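Local coordinates for protein aminofutalosine deaminase (Helicobacter pylori, PDB 7LKK) that catalyses hydrolytic deamination of aminofutalosine in the menaquinone pathway, and probably also of adenosine, with a metal ion bound in an amidohydrolase TIM barrel, at residues Leu157-Ser162 / Tyr197-Asp202; Thr220-Ser225 / Asn260-Met265; Thr269-Val274 / Ser289-Ala294; Asn276-Leu281 / Ser307-Asp312. All coordinates share one frame; numbering follows the deposited sequence.

Contact 1. Residues Leu157-Ser162 / Tyr197-Asp202; sequences LEFLGS and YSVQKD. With MCF ((8R)-3-(5-S-methyl-5-thio-beta-D-ribofuranosyl)-3,6,7,8-tetrahydroimidazo[4,5-d][1,3]diazepin-8-ol), chain J.
Two backbone hydrogen bonds join Gly161 to the residues flanking Val199, forming a single beta bridge. Gly161 N gives its hydrogen to Ser198 O (3.0 Å), and Gln200 N returns one to Gly161 O at 2.8 Å, nearly straight (163°), in the carbonyl plane and on a lone pair. Val199 CA adds a CA-H...O contact to that same oxygen. With phi at 161°, Gly161 has a backbone shape that would press a beta carbon against the carbonyl oxygen of Leu160. A water donates to Ser198 O and Ser162 OG; the latter also bonds to Glu249.

Three residues earlier, at the end of strand 152-159, Glu158 reaches out with CG anti to the backbone N and the chain extended beyond it. Its OE1 accepts a 2.5 Å hydrogen bond from ribosyl O2S of the inhibitor and a second from Asn138 ND2. Leu160 meets the other end of the sugar: CD1 lies 3.7 Å from the thiomethyl carbon C6S and 3.9 Å from Ser198 OG, a hydroxyl hydrogen-bonded to His194 ND1.

Behind the bridge, Val199 lays CG1 at the edge of the Phe159 ring, 3.9 Å from CD2, and tucks CG2 against Phe159 O. The bridge thus ties two loops beyond barrel strands, while Glu158 holds the ribosyl hydroxyl with a short, probably strongly polarised bond and a Leu160 methyl meets the methylthio end.

Contact 2. Residues Thr220-Ser225 / Asn260-Met265; sequences THFLES and NDYIDM. With FE (Fe (III) ion), chain E; MCF ((8R)-3-(5-S-methyl-5-thio-beta-D-ribofuranosyl)-3,6,7,8-tetrahydroimidazo[4,5-d][1,3]diazepin-8-ol), chain J.
The imidazole of His221 carries the inhibitor on one face, C5 of the diazepine lying 3.7 Å above the plane and over its centre, while the ring's NE2 binds the iron at 2.4 Å. ND1 is hydrogen-bonded to His194 O, which fixes the rotation of the ring. The Phe222 ring is covered on one face by its neighbour Leu223, whose CG sits over the ring centre. At the edge of the Tyr262 ring, in its plane, is Thr220 OG1: the two side chains meet tip to tip, and Tyr262 OH donates a 2.6 Å hydrogen bond to it. Thr220 OG1 is hydrogen-bonded in turn to Val193 O, on the adjacent strand.

This is one wall of the TIM barrel. Strand 218-222 turns His221 inward to the metal and sends Thr220 toward helix 259-264, while the ring of Phe222 reaches the helix with its end; residues 220-222 run roughly antiparallel to 260-264 (157°). Phe222, with CG anti to the backbone N, slides past Tyr262 in the opposite direction, CD1 3.8 Å from Tyr262 CD2. Ile263 crosses Phe222 at about a right angle, its CG1 3.5 Å from Phe222 CZ.

Past the strand end, Glu224 stretches back to the pocket, and its OE1 accepts from inhibitor N6 at 2.7 Å and 163°. Inhibitor O8 binds the iron where an attacking hydroxide would be expected; His79, His81 and Asp328 belong to the same metal site.

Contact 3. Residues Thr269-Val274 / Ser289-Ala294; sequences THTLFV and SQVKNA. With EDO (1,2-ethanediol), chain H.
Val291 points its two methyls at different side chains of strand 269-275, where the helix of a beta-alpha-beta unit (strand 269-275, helix 281-291, strand 294-298), one of the repeating turns of the TIM barrel, returns to its first strand. CG2, anti to the carbonyl carbon, meets the Phe273 ring tip to tip, 3.8 Å from CE1. CG1, anti to the backbone N, crosses obliquely over Thr269, 3.6 Å from its OG1, and also comes close to Thr271 CB. Phe273 points outward from the barrel into this space between strand and helix, where Ala294 CB also approaches its ring; Phe222 of the preceding strand packs against it edge-to-face.

The backbone oxygen of Asn293 (O) lies over one face of the His270 imidazole, whose NE2 is hydrogen-bonded to Ala371 O.

The backbone makes a tight exit from the helix. Val291 O is gripped by two donors, Thr269 N at 3.1 Å across the contact and Asn293 N at 2.7 Å in its own chain segment. Lys292, between Val291 and Asn293, leaves helical geometry with a positive phi (72°). Its side chain curls back so that NZ gives a 3.0 Å hydrogen bond to Ser289 O and pairs with Asp268. Further along, Thr271 N makes a weak bond to Asn293 O. Near the start of the strand an ethanediol, probably from the crystallisation liquor, accepts from His270 N: O1 lies 2.9 Å away, almost in line with the N-H (170°).

Contact 4. Residues Asn276-Leu281 / Ser307-Asp312; sequences NQFASL and SGKALD. With EDO (1,2-ethanediol), chain I.
Direct hydrogen bonding across these two loops rests on the amide of Gln277. Its chain bends at chi2 so that NE2 donates to Lys309 O at 3.2 Å, the acceptor lying in the amide plane and the nitrogen nearly along the C=O axis. Within each loop the backbone is folded by local bonds: Asn276 to Ala279 form a type I turn, and Ser307 OG accepts from Lys309 N (3.1 Å) as an ST turn.

Two waters extend the polar link. One accepts from both Gln277 NE2 and Ser307 N; the other donates to Gln277 O and accepts from Asp312 N at 2.7 Å.

Among the apolar contacts, Phe278 receives the Lys309 chain obliquely over one face, with CD 3.6 Å from the ring centroid in a CH-pi contact, while Ser307 OG lies at the ring edge, in its plane. Leu311 CD1 rests 3.8 Å from Asn276 O, and Leu311 CB flanks Gln277 CG.

The first loop follows barrel strand 269-275, on the active-site side. One direct bond and two water bridges hold its polar side to the second loop, while a lysine methylene covers the phenyl ring, the distant charge adding at most a weak attraction.

Contact 2 is the buried one, joining a barrel strand to its covering helix; contacts 1, 3 and 4 are partly buried, and contact 3 reaches the exposed Asn293. Contacts 2 and 3 share the barrel wall, their strands pairing in parallel through a probable backbone hydrogen bond from Thr220 N to Leu272 O. Contacts 1 and 2 both touch the inhibitor, one at the ribosyl group, the other at the metal and diazepine. Contact 4 joins loops only, probably bonding back to contact 2 through Phe278 N and Leu223 O. Apolar and aromatic packing dominates contact 2; contact 1 rests on backbone bonds, contact 4 on a side-chain amide and two waters, and contact 3 mixes apolar packing with the doubly hydrogen-bonded Val291 carbonyl.

Contact 1. Residues Leu157-Ser162 / Tyr197-Asp202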
# COMPACT_ATOMS: atom_id res chain seq x y z
N LEU A 157 -5.34 -27.25 10.77
CA LEU A 157 -4.90 -28.31 9.87
C LEU A 157 -5.86 -28.36 8.69
O LEU A 157 -7.03 -28.71 8.85
CB LEU A 157 -4.84 -29.65 10.59
CG LEU A 157 -4.34 -30.81 9.72
CD1 LEU A 157 -2.93 -30.54 9.22
CD2 LEU A 157 -4.40 -32.13 10.47
N GLU A 158 -5.36 -28.03 7.50
CA GLU A 158 -6.20 -27.81 6.33
C GLU A 158 -6.22 -29.05 5.46
O GLU A 158 -5.17 -29.58 5.09
CB GLU A 158 -5.69 -26.61 5.53
CG GLU A 158 -6.41 -26.40 4.21
CD GLU A 158 -5.85 -25.23 3.44
OE1 GLU A 158 -4.72 -25.35 2.93
OE2 GLU A 158 -6.54 -24.19 3.35
N PHE A 159 -7.42 -29.51 5.12
CA PHE A 159 -7.60 -30.71 4.32
C PHE A 159 -7.70 -30.36 2.84
O PHE A 159 -8.41 -29.42 2.46
CB PHE A 159 -8.84 -31.48 4.77
CG PHE A 159 -9.07 -32.74 3.99
CD1 PHE A 159 -8.40 -33.90 4.32
CD2 PHE A 159 -9.95 -32.75 2.92
CE1 PHE A 159 -8.61 -35.06 3.60
CE2 PHE A 159 -10.16 -33.91 2.19
CZ PHE A 159 -9.49 -35.06 2.54
N LEU A 160 -6.98 -31.11 2.01
CA LEU A 160 -7.05 -31.02 0.56
C LEU A 160 -7.41 -32.39 0.00
O LEU A 160 -6.88 -33.41 0.45
CB LEU A 160 -5.70 -30.57 -0.04
CG LEU A 160 -5.29 -29.09 -0.06
CD1 LEU A 160 -6.11 -28.33 -1.09
CD2 LEU A 160 -5.39 -28.43 1.31
N GLY A 161 -8.32 -32.42 -0.97
CA GLY A 161 -8.68 -33.68 -1.60
C GLY A 161 -9.99 -33.68 -2.35
O GLY A 161 -11.06 -33.62 -1.75
N SER A 162 -9.92 -33.76 -3.68
CA SER A 162 -11.10 -33.70 -4.53
C SER A 162 -11.64 -35.07 -4.93
O SER A 162 -12.63 -35.14 -5.66
CB SER A 162 -10.79 -32.88 -5.79
OG SER A 162 -9.47 -33.13 -6.24
N TYR A 197 -13.62 -25.97 -4.61
CA TYR A 197 -13.12 -26.63 -5.81
C TYR A 197 -12.09 -27.72 -5.51
O TYR A 197 -11.73 -28.48 -6.42
CB TYR A 197 -12.49 -25.60 -6.77
CG TYR A 197 -11.42 -24.74 -6.14
CD1 TYR A 197 -10.13 -25.23 -5.92
CD2 TYR A 197 -11.69 -23.43 -5.76
CE1 TYR A 197 -9.16 -24.44 -5.34
CE2 TYR A 197 -10.72 -22.63 -5.19
CZ TYR A 197 -9.46 -23.14 -4.98
OH TYR A 197 -8.49 -22.35 -4.41
N SER A 198 -11.61 -27.81 -4.27
CA SER A 198 -10.50 -28.70 -3.95
C SER A 198 -10.84 -29.80 -2.95
O SER A 198 -10.00 -30.67 -2.72
CB SER A 198 -9.32 -27.89 -3.40
OG SER A 198 -9.67 -27.22 -2.21
N VAL A 199 -12.03 -29.78 -2.34
CA VAL A 199 -12.40 -30.77 -1.33
C VAL A 199 -13.72 -31.42 -1.74
O VAL A 199 -14.74 -30.73 -1.87
CB VAL A 199 -12.51 -30.16 0.07
CG1 VAL A 199 -12.96 -31.22 1.06
CG2 VAL A 199 -11.17 -29.57 0.50
N GLN A 200 -13.69 -32.73 -1.95
CA GLN A 200 -14.91 -33.47 -2.24
C GLN A 200 -15.88 -33.38 -1.06
O GLN A 200 -15.47 -33.27 0.10
CB GLN A 200 -14.57 -34.93 -2.56
CG GLN A 200 -15.72 -35.75 -3.12
CD GLN A 200 -16.51 -36.45 -2.04
OE1 GLN A 200 -15.99 -36.71 -0.95
NE2 GLN A 200 -17.77 -36.75 -2.32
N LYS A 201 -17.18 -33.42 -1.37
CA LYS A 201 -18.19 -33.07 -0.38
C LYS A 201 -18.14 -33.99 0.84
O LYS A 201 -18.15 -33.53 1.99
CB LYS A 201 -19.58 -33.11 -1.02
CG LYS A 201 -20.71 -32.69 -0.08
CD LYS A 201 -22.01 -32.47 -0.85
CE LYS A 201 -23.04 -31.74 0.01
NZ LYS A 201 -23.00 -32.17 1.43
N ASP A 202 -18.10 -35.31 0.61
CA ASP A 202 -18.12 -36.23 1.74
C ASP A 202 -16.83 -36.17 2.55
O ASP A 202 -16.84 -36.45 3.75
CB ASP A 202 -18.40 -37.64 1.25
CG ASP A 202 -19.76 -37.76 0.59
OD1 ASP A 202 -20.77 -37.86 1.32
OD2 ASP A 202 -19.82 -37.72 -0.66
O8 MCF J . -5.55 -18.36 0.80
C8 MCF J . -4.50 -18.15 -0.11
C7 MCF J . -4.98 -18.05 -1.55
N6 MCF J . -6.14 -18.88 -1.77
C5 MCF J . -6.11 -20.26 -1.34
N4 MCF J . -5.00 -20.93 -0.67
C10 MCF J . -3.64 -20.51 -0.26
C9 MCF J . -3.37 -19.19 0.03
N1 MCF J . -2.09 -19.10 0.38
C2 MCF J . -1.54 -20.31 0.33
N3 MCF J . -2.49 -21.17 -0.05
C1S MCF J . -2.24 -22.64 -0.22
C2S MCF J . -3.36 -23.54 0.35
O2S MCF J . -3.18 -23.75 1.69
O4S MCF J . -2.22 -22.93 -1.47
C4S MCF J . -2.64 -24.49 -1.57
C3S MCF J . -3.16 -24.83 -0.43
O3S MCF J . -2.19 -25.72 0.31
C5S MCF J . -3.66 -24.66 -2.68
S5S MCF J . -3.50 -26.31 -3.41
C6S MCF J . -5.03 -26.73 -4.30
O HOH W 1 -7.94 -31.01 -4.63

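Contact 2. Residues Thr220-Ser225 / Asn260-Met265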
# COMPACT_ATOMS: atom_id res chain seq x y z
N THR A 220 -12.18 -21.83 6.06
CA THR A 220 -12.29 -22.23 4.66
C THR A 220 -12.11 -21.02 3.77
O THR A 220 -12.44 -19.89 4.15
CB THR A 220 -13.64 -22.92 4.39
OG1 THR A 220 -13.67 -23.40 3.04
CG2 THR A 220 -14.79 -21.95 4.62
N HIS A 221 -11.56 -21.26 2.58
CA HIS A 221 -11.52 -20.25 1.53
C HIS A 221 -12.82 -20.31 0.74
O HIS A 221 -13.26 -21.39 0.34
CB HIS A 221 -10.33 -20.48 0.59
CG HIS A 221 -9.00 -20.48 1.29
ND1 HIS A 221 -8.36 -21.64 1.67
CD2 HIS A 221 -8.20 -19.46 1.68
CE1 HIS A 221 -7.22 -21.34 2.26
NE2 HIS A 221 -7.09 -20.02 2.28
N PHE A 222 -13.45 -19.15 0.53
CA PHE A 222 -14.77 -19.12 -0.08
C PHE A 222 -14.84 -18.03 -1.14
O PHE A 222 -14.60 -16.86 -0.85
CB PHE A 222 -15.85 -18.89 0.99
CG PHE A 222 -17.25 -19.06 0.47
CD1 PHE A 222 -17.65 -20.27 -0.07
CD2 PHE A 222 -18.15 -18.01 0.52
CE1 PHE A 222 -18.93 -20.43 -0.56
CE2 PHE A 222 -19.44 -18.17 0.05
CZ PHE A 222 -19.83 -19.38 -0.49
N LEU A 223 -15.18 -18.44 -2.37
CA LEU A 223 -15.48 -17.54 -3.49
C LEU A 223 -14.43 -16.43 -3.61
O LEU A 223 -14.72 -15.23 -3.56
CB LEU A 223 -16.90 -16.97 -3.35
CG LEU A 223 -17.99 -18.06 -3.36
CD1 LEU A 223 -19.39 -17.47 -3.46
CD2 LEU A 223 -17.76 -19.05 -4.49
N GLU A 224 -13.19 -16.87 -3.78
CA GLU A 224 -12.03 -16.00 -3.90
C GLU A 224 -11.79 -15.51 -5.32
O GLU A 224 -11.02 -14.56 -5.51
CB GLU A 224 -10.79 -16.75 -3.39
CG GLU A 224 -9.53 -15.93 -3.26
CD GLU A 224 -8.37 -16.76 -2.75
OE1 GLU A 224 -8.55 -17.98 -2.54
OE2 GLU A 224 -7.28 -16.19 -2.54
N SER A 225 -12.45 -16.10 -6.32
CA SER A 225 -12.18 -15.75 -7.70
C SER A 225 -13.45 -15.88 -8.52
O SER A 225 -14.41 -16.54 -8.13
CB SER A 225 -11.08 -16.63 -8.30
OG SER A 225 -11.49 -17.99 -8.35
N ASN A 260 -24.84 -22.42 -2.00
CA ASN A 260 -25.59 -22.81 -0.81
C ASN A 260 -25.29 -24.24 -0.39
O ASN A 260 -25.28 -24.55 0.80
CB ASN A 260 -27.09 -22.62 -1.06
CG ASN A 260 -27.51 -21.17 -1.02
OD1 ASN A 260 -26.68 -20.28 -0.83
ND2 ASN A 260 -28.80 -20.92 -1.20
N ASP A 261 -25.05 -25.13 -1.36
CA ASP A 261 -24.69 -26.50 -1.04
C ASP A 261 -23.41 -26.55 -0.21
O ASP A 261 -23.29 -27.35 0.73
CB ASP A 261 -24.52 -27.31 -2.33
CG ASP A 261 -24.37 -28.79 -2.08
OD1 ASP A 261 -24.97 -29.30 -1.11
OD2 ASP A 261 -23.65 -29.46 -2.86
N TYR A 262 -22.44 -25.69 -0.53
CA TYR A 262 -21.20 -25.64 0.23
C TYR A 262 -21.42 -24.98 1.59
O TYR A 262 -20.97 -25.49 2.62
CB TYR A 262 -20.13 -24.90 -0.56
CG TYR A 262 -18.74 -25.00 0.04
CD1 TYR A 262 -17.97 -26.14 -0.14
CD2 TYR A 262 -18.21 -23.96 0.79
CE1 TYR A 262 -16.71 -26.24 0.40
CE2 TYR A 262 -16.95 -24.05 1.34
CZ TYR A 262 -16.20 -25.19 1.14
OH TYR A 262 -14.94 -25.29 1.69
N ILE A 263 -22.09 -23.82 1.60
CA ILE A 263 -22.30 -23.08 2.84
C ILE A 263 -23.04 -23.93 3.87
O ILE A 263 -22.68 -23.95 5.05
CB ILE A 263 -23.06 -21.77 2.55
CG1 ILE A 263 -22.21 -20.81 1.71
CG2 ILE A 263 -23.52 -21.11 3.85
CD1 ILE A 263 -23.02 -19.72 1.04
N ASP A 264 -24.08 -24.65 3.43
CA ASP A 264 -24.93 -25.38 4.36
C ASP A 264 -24.17 -26.46 5.13
O ASP A 264 -24.61 -26.84 6.22
CB ASP A 264 -26.11 -26.00 3.62
CG ASP A 264 -27.09 -24.96 3.11
OD1 ASP A 264 -26.88 -23.76 3.40
OD2 ASP A 264 -28.05 -25.33 2.41
N MET A 265 -23.05 -26.95 4.59
CA MET A 265 -22.25 -27.93 5.32
C MET A 265 -21.80 -27.39 6.68
O MET A 265 -21.64 -28.16 7.63
CB MET A 265 -21.02 -28.33 4.51
CG MET A 265 -21.30 -29.20 3.30
SD MET A 265 -19.77 -29.93 2.68
CE MET A 265 -18.77 -28.45 2.45
FE FE E . -5.21 -18.66 2.70
O8 MCF J . -5.55 -18.36 0.80
C8 MCF J . -4.50 -18.15 -0.11
C7 MCF J . -4.98 -18.05 -1.55
N6 MCF J . -6.14 -18.88 -1.77
C5 MCF J . -6.11 -20.26 -1.34
N4 MCF J . -5.00 -20.93 -0.67
C10 MCF J . -3.64 -20.51 -0.26
C9 MCF J . -3.37 -19.19 0.03
N1 MCF J . -2.09 -19.10 0.38
C2 MCF J . -1.54 -20.31 0.33
N3 MCF J . -2.49 -21.17 -0.05
C1S MCF J . -2.24 -22.64 -0.22
C2S MCF J . -3.36 -23.54 0.35
O2S MCF J . -3.18 -23.75 1.69
O4S MCF J . -2.22 -22.93 -1.47
C4S MCF J . -2.64 -24.49 -1.57
C3S MCF J . -3.16 -24.83 -0.43
O3S MCF J . -2.19 -25.72 0.31
C5S MCF J . -3.66 -24.66 -2.68
S5S MCF J . -3.50 -26.31 -3.41
C6S MCF J . -5.03 -26.73 -4.30

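Contact 3. Residues Thr269-Val274 / Ser289-Ala294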
# COMPACT_ATOMS: atom_id res chain seq x y z
N THR A 269 -22.04 -23.81 13.11
CA THR A 269 -20.64 -24.03 13.43
C THR A 269 -19.98 -22.68 13.71
O THR A 269 -20.56 -21.62 13.49
CB THR A 269 -19.88 -24.74 12.29
OG1 THR A 269 -20.05 -24.00 11.07
CG2 THR A 269 -20.40 -26.16 12.10
N HIS A 270 -18.75 -22.74 14.22
CA HIS A 270 -17.87 -21.58 14.34
C HIS A 270 -16.84 -21.70 13.21
O HIS A 270 -15.81 -22.35 13.36
CB HIS A 270 -17.21 -21.55 15.72
CG HIS A 270 -16.31 -20.37 15.94
ND1 HIS A 270 -16.42 -19.55 17.04
CD2 HIS A 270 -15.26 -19.90 15.22
CE1 HIS A 270 -15.49 -18.61 16.98
NE2 HIS A 270 -14.78 -18.80 15.88
N THR A 271 -17.12 -21.04 12.09
CA THR A 271 -16.32 -21.21 10.88
C THR A 271 -15.87 -19.85 10.35
O THR A 271 -16.68 -18.94 10.19
CB THR A 271 -17.11 -21.95 9.79
OG1 THR A 271 -17.46 -23.25 10.26
CG2 THR A 271 -16.27 -22.09 8.53
N LEU A 272 -14.57 -19.74 10.07
CA LEU A 272 -14.01 -18.57 9.40
C LEU A 272 -14.13 -18.73 7.89
O LEU A 272 -13.71 -19.75 7.34
CB LEU A 272 -12.55 -18.36 9.79
CG LEU A 272 -12.19 -17.74 11.14
CD1 LEU A 272 -12.59 -18.64 12.30
CD2 LEU A 272 -10.70 -17.45 11.20
N PHE A 273 -14.71 -17.73 7.23
CA PHE A 273 -14.82 -17.70 5.78
C PHE A 273 -13.87 -16.63 5.26
O PHE A 273 -14.03 -15.45 5.58
CB PHE A 273 -16.26 -17.40 5.34
CG PHE A 273 -17.17 -18.59 5.41
CD1 PHE A 273 -17.73 -18.98 6.61
CD2 PHE A 273 -17.46 -19.33 4.27
CE1 PHE A 273 -18.57 -20.08 6.68
CE2 PHE A 273 -18.29 -20.42 4.33
CZ PHE A 273 -18.85 -20.80 5.54
N VAL A 274 -12.88 -17.04 4.47
CA VAL A 274 -11.80 -16.18 4.02
C VAL A 274 -12.06 -15.71 2.60
O VAL A 274 -12.55 -16.48 1.76
CB VAL A 274 -10.44 -16.90 4.13
CG1 VAL A 274 -9.30 -15.96 3.79
CG2 VAL A 274 -10.26 -17.49 5.52
N SER A 289 -26.99 -16.62 8.24
CA SER A 289 -28.15 -17.29 8.82
C SER A 289 -27.90 -18.77 9.06
O SER A 289 -28.44 -19.33 10.03
CB SER A 289 -29.37 -17.10 7.92
OG SER A 289 -29.18 -17.72 6.66
N GLN A 290 -27.11 -19.43 8.22
CA GLN A 290 -26.89 -20.87 8.35
C GLN A 290 -25.78 -21.20 9.34
O GLN A 290 -25.94 -22.09 10.18
CB GLN A 290 -26.58 -21.48 6.98
CG GLN A 290 -27.78 -21.58 6.05
CD GLN A 290 -28.83 -22.55 6.55
OE1 GLN A 290 -28.73 -23.76 6.31
NE2 GLN A 290 -29.83 -22.04 7.24
N VAL A 291 -24.65 -20.50 9.26
CA VAL A 291 -23.50 -20.85 10.10
C VAL A 291 -23.69 -20.36 11.53
O VAL A 291 -23.14 -20.96 12.47
CB VAL A 291 -22.21 -20.29 9.47
CG1 VAL A 291 -20.99 -20.60 10.33
CG2 VAL A 291 -22.02 -20.87 8.07
N LYS A 292 -24.47 -19.29 11.73
CA LYS A 292 -24.77 -18.70 13.03
C LYS A 292 -23.56 -17.98 13.63
O LYS A 292 -23.68 -16.85 14.11
CB LYS A 292 -25.28 -19.75 14.03
CG LYS A 292 -26.53 -20.50 13.62
CD LYS A 292 -27.66 -19.58 13.20
CE LYS A 292 -28.94 -20.37 12.99
NZ LYS A 292 -28.75 -21.50 12.03
N ASN A 293 -22.40 -18.64 13.63
CA ASN A 293 -21.18 -18.02 14.14
C ASN A 293 -20.10 -17.95 13.07
O ASN A 293 -19.00 -18.49 13.25
CB ASN A 293 -20.68 -18.78 15.37
CG ASN A 293 -21.47 -18.44 16.63
OD1 ASN A 293 -21.42 -17.31 17.12
ND2 ASN A 293 -22.21 -19.41 17.15
N ALA A 294 -20.40 -17.29 11.96
CA ALA A 294 -19.45 -17.11 10.87
C ALA A 294 -18.59 -15.88 11.10
O ALA A 294 -19.01 -14.91 11.74
CB ALA A 294 -20.17 -17.00 9.54
C1 EDO H . -18.20 -26.57 15.11
O1 EDO H . -17.53 -25.33 14.91
C2 EDO H . -17.82 -27.14 16.47
O2 EDO H . -16.47 -27.61 16.42

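Contact 4. Residues Asn276-Leu281 / Ser307-Asp312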
# COMPACT_ATOMS: atom_id res chain seq x y z
N ASN A 276 -14.00 -14.14 0.03
CA ASN A 276 -15.44 -13.94 -0.18
C ASN A 276 -15.79 -12.82 -1.15
O ASN A 276 -16.97 -12.43 -1.21
CB ASN A 276 -16.19 -13.66 1.13
CG ASN A 276 -15.74 -14.56 2.27
OD1 ASN A 276 -16.13 -15.72 2.35
ND2 ASN A 276 -14.95 -14.00 3.18
N GLN A 277 -14.84 -12.29 -1.93
CA GLN A 277 -15.15 -11.11 -2.74
C GLN A 277 -16.18 -11.39 -3.82
O GLN A 277 -16.84 -10.46 -4.29
CB GLN A 277 -13.89 -10.54 -3.41
CG GLN A 277 -12.66 -10.50 -2.54
CD GLN A 277 -11.81 -11.72 -2.72
OE1 GLN A 277 -12.08 -12.77 -2.14
NE2 GLN A 277 -10.78 -11.60 -3.55
N PHE A 278 -16.33 -12.65 -4.24
CA PHE A 278 -17.30 -13.01 -5.27
C PHE A 278 -18.55 -13.66 -4.69
O PHE A 278 -19.33 -14.26 -5.44
CB PHE A 278 -16.64 -13.91 -6.31
CG PHE A 278 -15.61 -13.21 -7.14
CD1 PHE A 278 -15.94 -12.64 -8.36
CD2 PHE A 278 -14.31 -13.08 -6.68
CE1 PHE A 278 -15.00 -11.97 -9.11
CE2 PHE A 278 -13.36 -12.41 -7.43
CZ PHE A 278 -13.70 -11.86 -8.65
N ALA A 279 -18.75 -13.56 -3.38
CA ALA A 279 -20.00 -13.99 -2.77
C ALA A 279 -21.05 -12.90 -2.94
O ALA A 279 -20.81 -11.74 -2.58
CB ALA A 279 -19.80 -14.30 -1.29
N SER A 280 -22.19 -13.26 -3.50
CA SER A 280 -23.29 -12.32 -3.64
C SER A 280 -23.86 -11.97 -2.26
O SER A 280 -23.50 -12.56 -1.24
CB SER A 280 -24.39 -12.90 -4.53
OG SER A 280 -25.04 -13.97 -3.87
N LEU A 281 -24.75 -10.98 -2.25
CA LEU A 281 -25.41 -10.61 -1.00
C LEU A 281 -26.22 -11.77 -0.44
O LEU A 281 -26.22 -12.01 0.78
CB LEU A 281 -26.30 -9.38 -1.21
CG LEU A 281 -27.02 -8.85 0.03
CD1 LEU A 281 -26.03 -8.51 1.13
CD2 LEU A 281 -27.88 -7.64 -0.33
N SER A 307 -7.23 -12.58 -7.79
CA SER A 307 -8.38 -12.22 -8.61
C SER A 307 -8.34 -10.76 -9.05
O SER A 307 -8.88 -10.42 -10.10
CB SER A 307 -9.68 -12.51 -7.86
OG SER A 307 -9.95 -11.47 -6.93
N GLY A 308 -7.73 -9.90 -8.25
CA GLY A 308 -7.72 -8.48 -8.53
C GLY A 308 -8.95 -7.73 -8.08
O GLY A 308 -9.06 -6.53 -8.37
N LYS A 309 -9.88 -8.38 -7.39
CA LYS A 309 -11.11 -7.75 -6.92
C LYS A 309 -11.09 -7.68 -5.40
O LYS A 309 -10.77 -8.66 -4.74
CB LYS A 309 -12.35 -8.51 -7.40
CG LYS A 309 -13.63 -8.10 -6.69
CD LYS A 309 -14.78 -9.04 -6.99
CE LYS A 309 -16.13 -8.39 -6.73
NZ LYS A 309 -16.01 -7.05 -6.08
N ALA A 310 -11.42 -6.51 -4.86
CA ALA A 310 -11.48 -6.30 -3.42
C ALA A 310 -12.84 -6.71 -2.87
O ALA A 310 -13.85 -6.68 -3.57
CB ALA A 310 -11.19 -4.84 -3.08
N LEU A 311 -12.84 -7.10 -1.60
CA LEU A 311 -14.09 -7.39 -0.90
C LEU A 311 -14.94 -6.13 -0.80
O LEU A 311 -14.47 -5.07 -0.38
CB LEU A 311 -13.80 -7.95 0.49
CG LEU A 311 -15.00 -8.33 1.37
CD1 LEU A 311 -15.86 -9.38 0.69
CD2 LEU A 311 -14.54 -8.82 2.73
N ASP A 312 -16.21 -6.25 -1.19
CA ASP A 312 -17.15 -5.13 -1.11
C ASP A 312 -17.59 -4.97 0.34
O ASP A 312 -18.43 -5.74 0.83
CB ASP A 312 -18.34 -5.35 -2.04
CG ASP A 312 -19.15 -4.09 -2.27
OD1 ASP A 312 -19.58 -3.47 -1.28
OD2 ASP A 312 -19.35 -3.72 -3.44
C1 EDO I . -10.02 -7.94 -12.31
O1 EDO I . -8.60 -8.04 -12.27
C2 EDO I . -10.46 -7.05 -13.46
O2 EDO I . -10.31 -7.74 -14.71
O HOH W 2 -8.48 -13.33 -5.00
O HOH W 3 -17.28 -8.45 -2.43